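Local structure of SusD superfamily protein (3HDX) at residues S86-M89 against E90-R94; S16-M19 against G20-L24. The protein probably binds polysaccharide at the outer membrane of Bacteroides thetaiotaomicron as a SusD-family protein of carbohydrate uptake. All coordinates share one frame; numbering follows the deposited sequence.

Contact 1. Residues S86-M89 against E90-R94; sequences SVFM and EKAPR
Ala-92 sets its methyl over one face of the Phe-88 ring, a CH-pi contact with CB 3.8 Å from the ring centroid, displaced toward the rim and 3.4 Å from ring atom CE1. With CG opposite the backbone N (chi1 -173°), the Phe-88 ring stands out from the helix and from CB on leans toward its C-terminal end. Their backbones are joined too: Ala-92 N donates to Phe-88 O at 2.9 Å, a fairly straight bond of 161°. One residue earlier, Lys-91 N gives its main bond to Val-87 O and a weak second one to Phe-88 O. This is the C-terminal end of helix 76-91, part of the largely helical SusD-type fold, whose sequence families belong to the TPR clan; here Pro-93, at the start of the weakly bonded helix 93-98 and lacking an N-H, brings CD to 3.3 Å from Met-89 O. Glu-90 N binds Ser-86 O at 3.1 Å, while the Glu-90 carboxylate runs back beside Ser-86 and gives OE1 to Ser-138 OG. Ser-86 OG is held by Arg-118 and by Ile-82 O. Farther out, Trp-8 meets the Phe-88 ring nearly perpendicularly, and Met-89 rests on Val-114 and Arg-115 of helix 104-129.

Contact 2. Residues S16-M19 against G20-L24; sequences SALM and GVYGL
Leu-18 and Tyr-22, one helical turn apart, lie side by side and point the same way, with Leu-18 CD1 4.0 Å from Tyr-22 CE2. Met-19 also approaches the ring: its selenium sits 5.4 Å from the centroid of the Tyr-22 ring, 51° off the ring normal, an oblique Met-aromatic contact of selenomethionine. A bend at chi2 (-49°) turns SE of Met-19 back toward the ring. Each of the four carbonyls of 16-19 is taken by an N-H four residues on, the regular pattern of an alpha helix. Gly-20 N donates to Ser-16 O at 2.9 Å and Val-21 N to Ala-17 O at 3.0 Å. The straightest of these bonds, at 168°, runs from Tyr-22 N to Leu-18 O, with the donor in the carbonyl plane. Leu-18 O has further neighbours: Val-21 N makes a weak, strongly bent bond to it, and Tyr-22 CD2 brings the ring edge to 3.5 Å from this oxygen. Met-19 O receives Gly-23 N at 2.9 Å. Farther on, Gly-20 O accepts from Leu-24 N, and Val-21 O is bonded by Thr-25 OG1. The Tyr-22 hydroxyl accepts from the backbone N-H of Phe-194 and bonds to the acceptor Gln-113 OE1, which ties the buried ring to helix 104-129 and to the chain near Leu-193. Among the neighbouring helices, Leu-18 and Val-21 pack on Val-114 of helix 104-129, whereas Ala-17 and Leu-24 meet Phe-88 and Val-81 of helix 76-91.

Overall arrangement
Contacts 1 and 2 lie on two neighbouring helices of the N-terminal part, their centres about 13 Å apart, and Phe-88 joins them directly. Its ring edge packs against the helix of contact 2, CE2 lying 3.6 Å from Leu-18 N and CD2 3.7 Å from Ala-17 CB. Helix 104-129 is shared by both: Asp-110 touches Phe-88 and Leu-18, while Val-114 meets Met-89, Leu-18 and Val-21. Trp-8 reaches Phe-88 and Ala-17. Contact 1 is the more peripheral, its centre about 27 Å from the chain centre against about 19 Å. Bound 1,2-ethanediol, probably from the crystallisation liquor, lies about 4 Å from the Met-19 and 5 Å from the Lys-91 side chain; it identifies no polysaccharide site.

Contact 1. Residues S86-M89 against E90-R94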
loop_
_atom_site.group_PDB
_atom_site.type_symbol
_atom_site.label_atom_id
_atom_site.label_comp_id
_atom_site.label_asym_id
_atom_site.label_seq_id
_atom_site.Cartn_x
_atom_site.Cartn_y
_atom_site.Cartn_z
ATOM N N SER A 86 -5.474 16.999 11.075
ATOM C CA SER A 86 -6.529 17.727 11.752
ATOM C C SER A 86 -6.107 19.173 12.081
ATOM O O SER A 86 -6.889 20.116 11.872
ATOM C CB SER A 86 -6.917 17.025 13.042
ATOM O OG SER A 86 -7.436 15.734 12.749
ATOM N N VAL A 87 -4.872 19.331 12.568
ATOM C CA VAL A 87 -4.336 20.681 12.873
ATOM C C VAL A 87 -4.266 21.522 11.595
ATOM O O VAL A 87 -4.678 22.707 11.581
ATOM C CB VAL A 87 -2.952 20.622 13.593
ATOM C CG1 VAL A 87 -2.354 22.042 13.719
ATOM C CG2 VAL A 87 -3.100 20.005 14.971
ATOM N N PHE A 88 -3.766 20.924 10.505
ATOM C CA PHE A 88 -3.661 21.636 9.244
ATOM C C PHE A 88 -5.049 22.148 8.811
ATOM O O PHE A 88 -5.207 23.316 8.440
ATOM C CB PHE A 88 -3.039 20.739 8.154
ATOM C CG PHE A 88 -2.748 21.464 6.869
ATOM C CD1 PHE A 88 -3.758 21.809 5.980
ATOM C CD2 PHE A 88 -1.437 21.842 6.558
ATOM C CE1 PHE A 88 -3.467 22.520 4.840
ATOM C CE2 PHE A 88 -1.159 22.523 5.426
ATOM C CZ PHE A 88 -2.163 22.888 4.580
HETATM N N MSE A 89 -6.068 21.295 8.892
HETATM C CA MSE A 89 -7.412 21.706 8.466
HETATM C C MSE A 89 -7.996 22.803 9.347
HETATM O O MSE A 89 -8.785 23.613 8.851
HETATM C CB MSE A 89 -8.346 20.506 8.433
HETATM C CG MSE A 89 -7.876 19.455 7.415
HETATM SE SE MSE A 89 -8.776 17.775 7.525
HETATM C CE MSE A 89 -10.435 18.273 6.837
ATOM N N GLU A 90 -7.618 22.818 10.634
ATOM C CA GLU A 90 -8.090 23.838 11.562
ATOM C C GLU A 90 -7.403 25.182 11.357
ATOM O O GLU A 90 -8.067 26.243 11.488
ATOM C CB GLU A 90 -7.872 23.372 13.023
ATOM C CG GLU A 90 -8.752 22.190 13.398
ATOM C CD GLU A 90 -8.294 21.401 14.621
ATOM O OE1 GLU A 90 -7.349 21.869 15.339
ATOM O OE2 GLU A 90 -8.942 20.328 14.881
ATOM N N LYS A 91 -6.100 25.132 11.048
ATOM C CA LYS A 91 -5.265 26.346 11.050
ATOM C C LYS A 91 -4.926 26.961 9.694
ATOM O O LYS A 91 -4.798 28.181 9.588
ATOM C CB LYS A 91 -4.003 26.049 11.843
ATOM C CG LYS A 91 -4.273 25.675 13.304
ATOM C CD LYS A 91 -4.890 26.805 14.104
ATOM C CE LYS A 91 -5.090 26.405 15.581
ATOM N NZ LYS A 91 -5.361 27.578 16.454
ATOM N N ALA A 92 -4.794 26.146 8.667
ATOM C CA ALA A 92 -4.453 26.650 7.334
ATOM C C ALA A 92 -5.432 27.667 6.713
ATOM O O ALA A 92 -4.975 28.553 5.973
ATOM C CB ALA A 92 -4.190 25.464 6.356
ATOM N N PRO A 93 -6.757 27.557 6.984
ATOM C CA PRO A 93 -7.674 28.533 6.359
ATOM C C PRO A 93 -7.319 29.997 6.673
ATOM O O PRO A 93 -7.481 30.866 5.818
ATOM C CB PRO A 93 -9.025 28.134 6.931
ATOM C CG PRO A 93 -8.900 26.634 7.097
ATOM C CD PRO A 93 -7.522 26.444 7.591
ATOM N N ARG A 94 -6.782 30.225 7.872
ATOM C CA ARG A 94 -6.339 31.578 8.275
ATOM C C ARG A 94 -5.288 32.160 7.336
ATOM O O ARG A 94 -5.223 33.387 7.140
ATOM C CB ARG A 94 -5.731 31.506 9.679
ATOM C CG ARG A 94 -5.277 32.833 10.277
ATOM C CD ARG A 94 -6.340 33.927 10.246
ATOM N NE ARG A 94 -5.887 35.047 11.106
ATOM C CZ ARG A 94 -6.294 36.315 11.051
ATOM N NH1 ARG A 94 -7.176 36.743 10.108
ATOM N NH2 ARG A 94 -5.763 37.189 11.952
#

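Contact 2. Residues S16-M19 against G20-L24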
loop_
_atom_site.group_PDB
_atom_site.type_symbol
_atom_site.label_atom_id
_atom_site.label_comp_id
_atom_site.label_asym_id
_atom_site.label_seq_id
_atom_site.Cartn_x
_atom_site.Cartn_y
_atom_site.Cartn_z
ATOM N N SER A 16 5.257 23.967 4.258
ATOM C CA SER A 16 6.041 23.131 5.162
ATOM C C SER A 16 5.162 22.135 5.949
ATOM O O SER A 16 5.499 20.956 6.062
ATOM C CB SER A 16 6.890 24.014 6.093
ATOM O OG SER A 16 7.616 23.176 6.982
ATOM N N ALA A 17 4.022 22.614 6.437
ATOM C CA ALA A 17 3.089 21.773 7.191
ATOM C C ALA A 17 2.498 20.675 6.300
ATOM O O ALA A 17 2.362 19.525 6.729
ATOM C CB ALA A 17 1.968 22.614 7.848
ATOM N N LEU A 18 2.136 21.026 5.068
ATOM C CA LEU A 18 1.567 20.039 4.127
ATOM C C LEU A 18 2.613 18.941 3.883
ATOM O O LEU A 18 2.324 17.731 3.983
ATOM C CB LEU A 18 1.180 20.699 2.781
ATOM C CG LEU A 18 0.704 19.742 1.692
ATOM C CD1 LEU A 18 -0.557 18.982 2.148
ATOM C CD2 LEU A 18 0.511 20.504 0.336
HETATM N N MSE A 19 3.848 19.360 3.558
HETATM C CA MSE A 19 4.927 18.377 3.305
HETATM C C MSE A 19 5.169 17.523 4.566
HETATM O O MSE A 19 5.474 16.321 4.460
HETATM C CB MSE A 19 6.197 19.051 2.772
HETATM C CG MSE A 19 5.972 19.800 1.426
HETATM SE SE MSE A 19 5.039 18.806 0.030
HETATM C CE MSE A 19 4.402 20.282 -1.022
ATOM N N GLY A 20 4.960 18.109 5.752
ATOM C CA GLY A 20 5.065 17.374 6.988
ATOM C C GLY A 20 4.033 16.269 7.140
ATOM O O GLY A 20 4.355 15.210 7.669
ATOM N N VAL A 21 2.785 16.512 6.693
ATOM C CA VAL A 21 1.744 15.464 6.757
ATOM C C VAL A 21 2.146 14.285 5.831
ATOM O O VAL A 21 2.031 13.110 6.225
ATOM C CB VAL A 21 0.338 15.991 6.440
ATOM C CG1 VAL A 21 -0.693 14.868 6.596
ATOM C CG2 VAL A 21 -0.016 17.189 7.372
ATOM N N TYR A 22 2.657 14.596 4.631
ATOM C CA TYR A 22 3.198 13.564 3.740
ATOM C C TYR A 22 4.323 12.792 4.414
ATOM O O TYR A 22 4.382 11.572 4.327
ATOM C CB TYR A 22 3.702 14.138 2.414
ATOM C CG TYR A 22 2.610 14.419 1.376
ATOM C CD1 TYR A 22 2.108 13.382 0.580
ATOM C CD2 TYR A 22 2.090 15.680 1.185
ATOM C CE1 TYR A 22 1.092 13.597 -0.362
ATOM C CE2 TYR A 22 1.089 15.920 0.251
ATOM C CZ TYR A 22 0.612 14.877 -0.551
ATOM O OH TYR A 22 -0.361 15.122 -1.475
ATOM N N GLY A 23 5.229 13.514 5.067
ATOM C CA GLY A 23 6.350 12.882 5.736
ATOM C C GLY A 23 5.951 11.933 6.840
ATOM O O GLY A 23 6.514 10.839 6.976
ATOM N N LEU A 24 4.972 12.370 7.635
ATOM C CA LEU A 24 4.441 11.548 8.708
ATOM C C LEU A 24 3.767 10.297 8.166
ATOM O O LEU A 24 3.865 9.243 8.789
ATOM C CB LEU A 24 3.482 12.350 9.591
ATOM C CG LEU A 24 4.137 13.446 10.444
ATOM C CD1 LEU A 24 3.063 14.359 11.021
ATOM C CD2 LEU A 24 4.990 12.788 11.527
#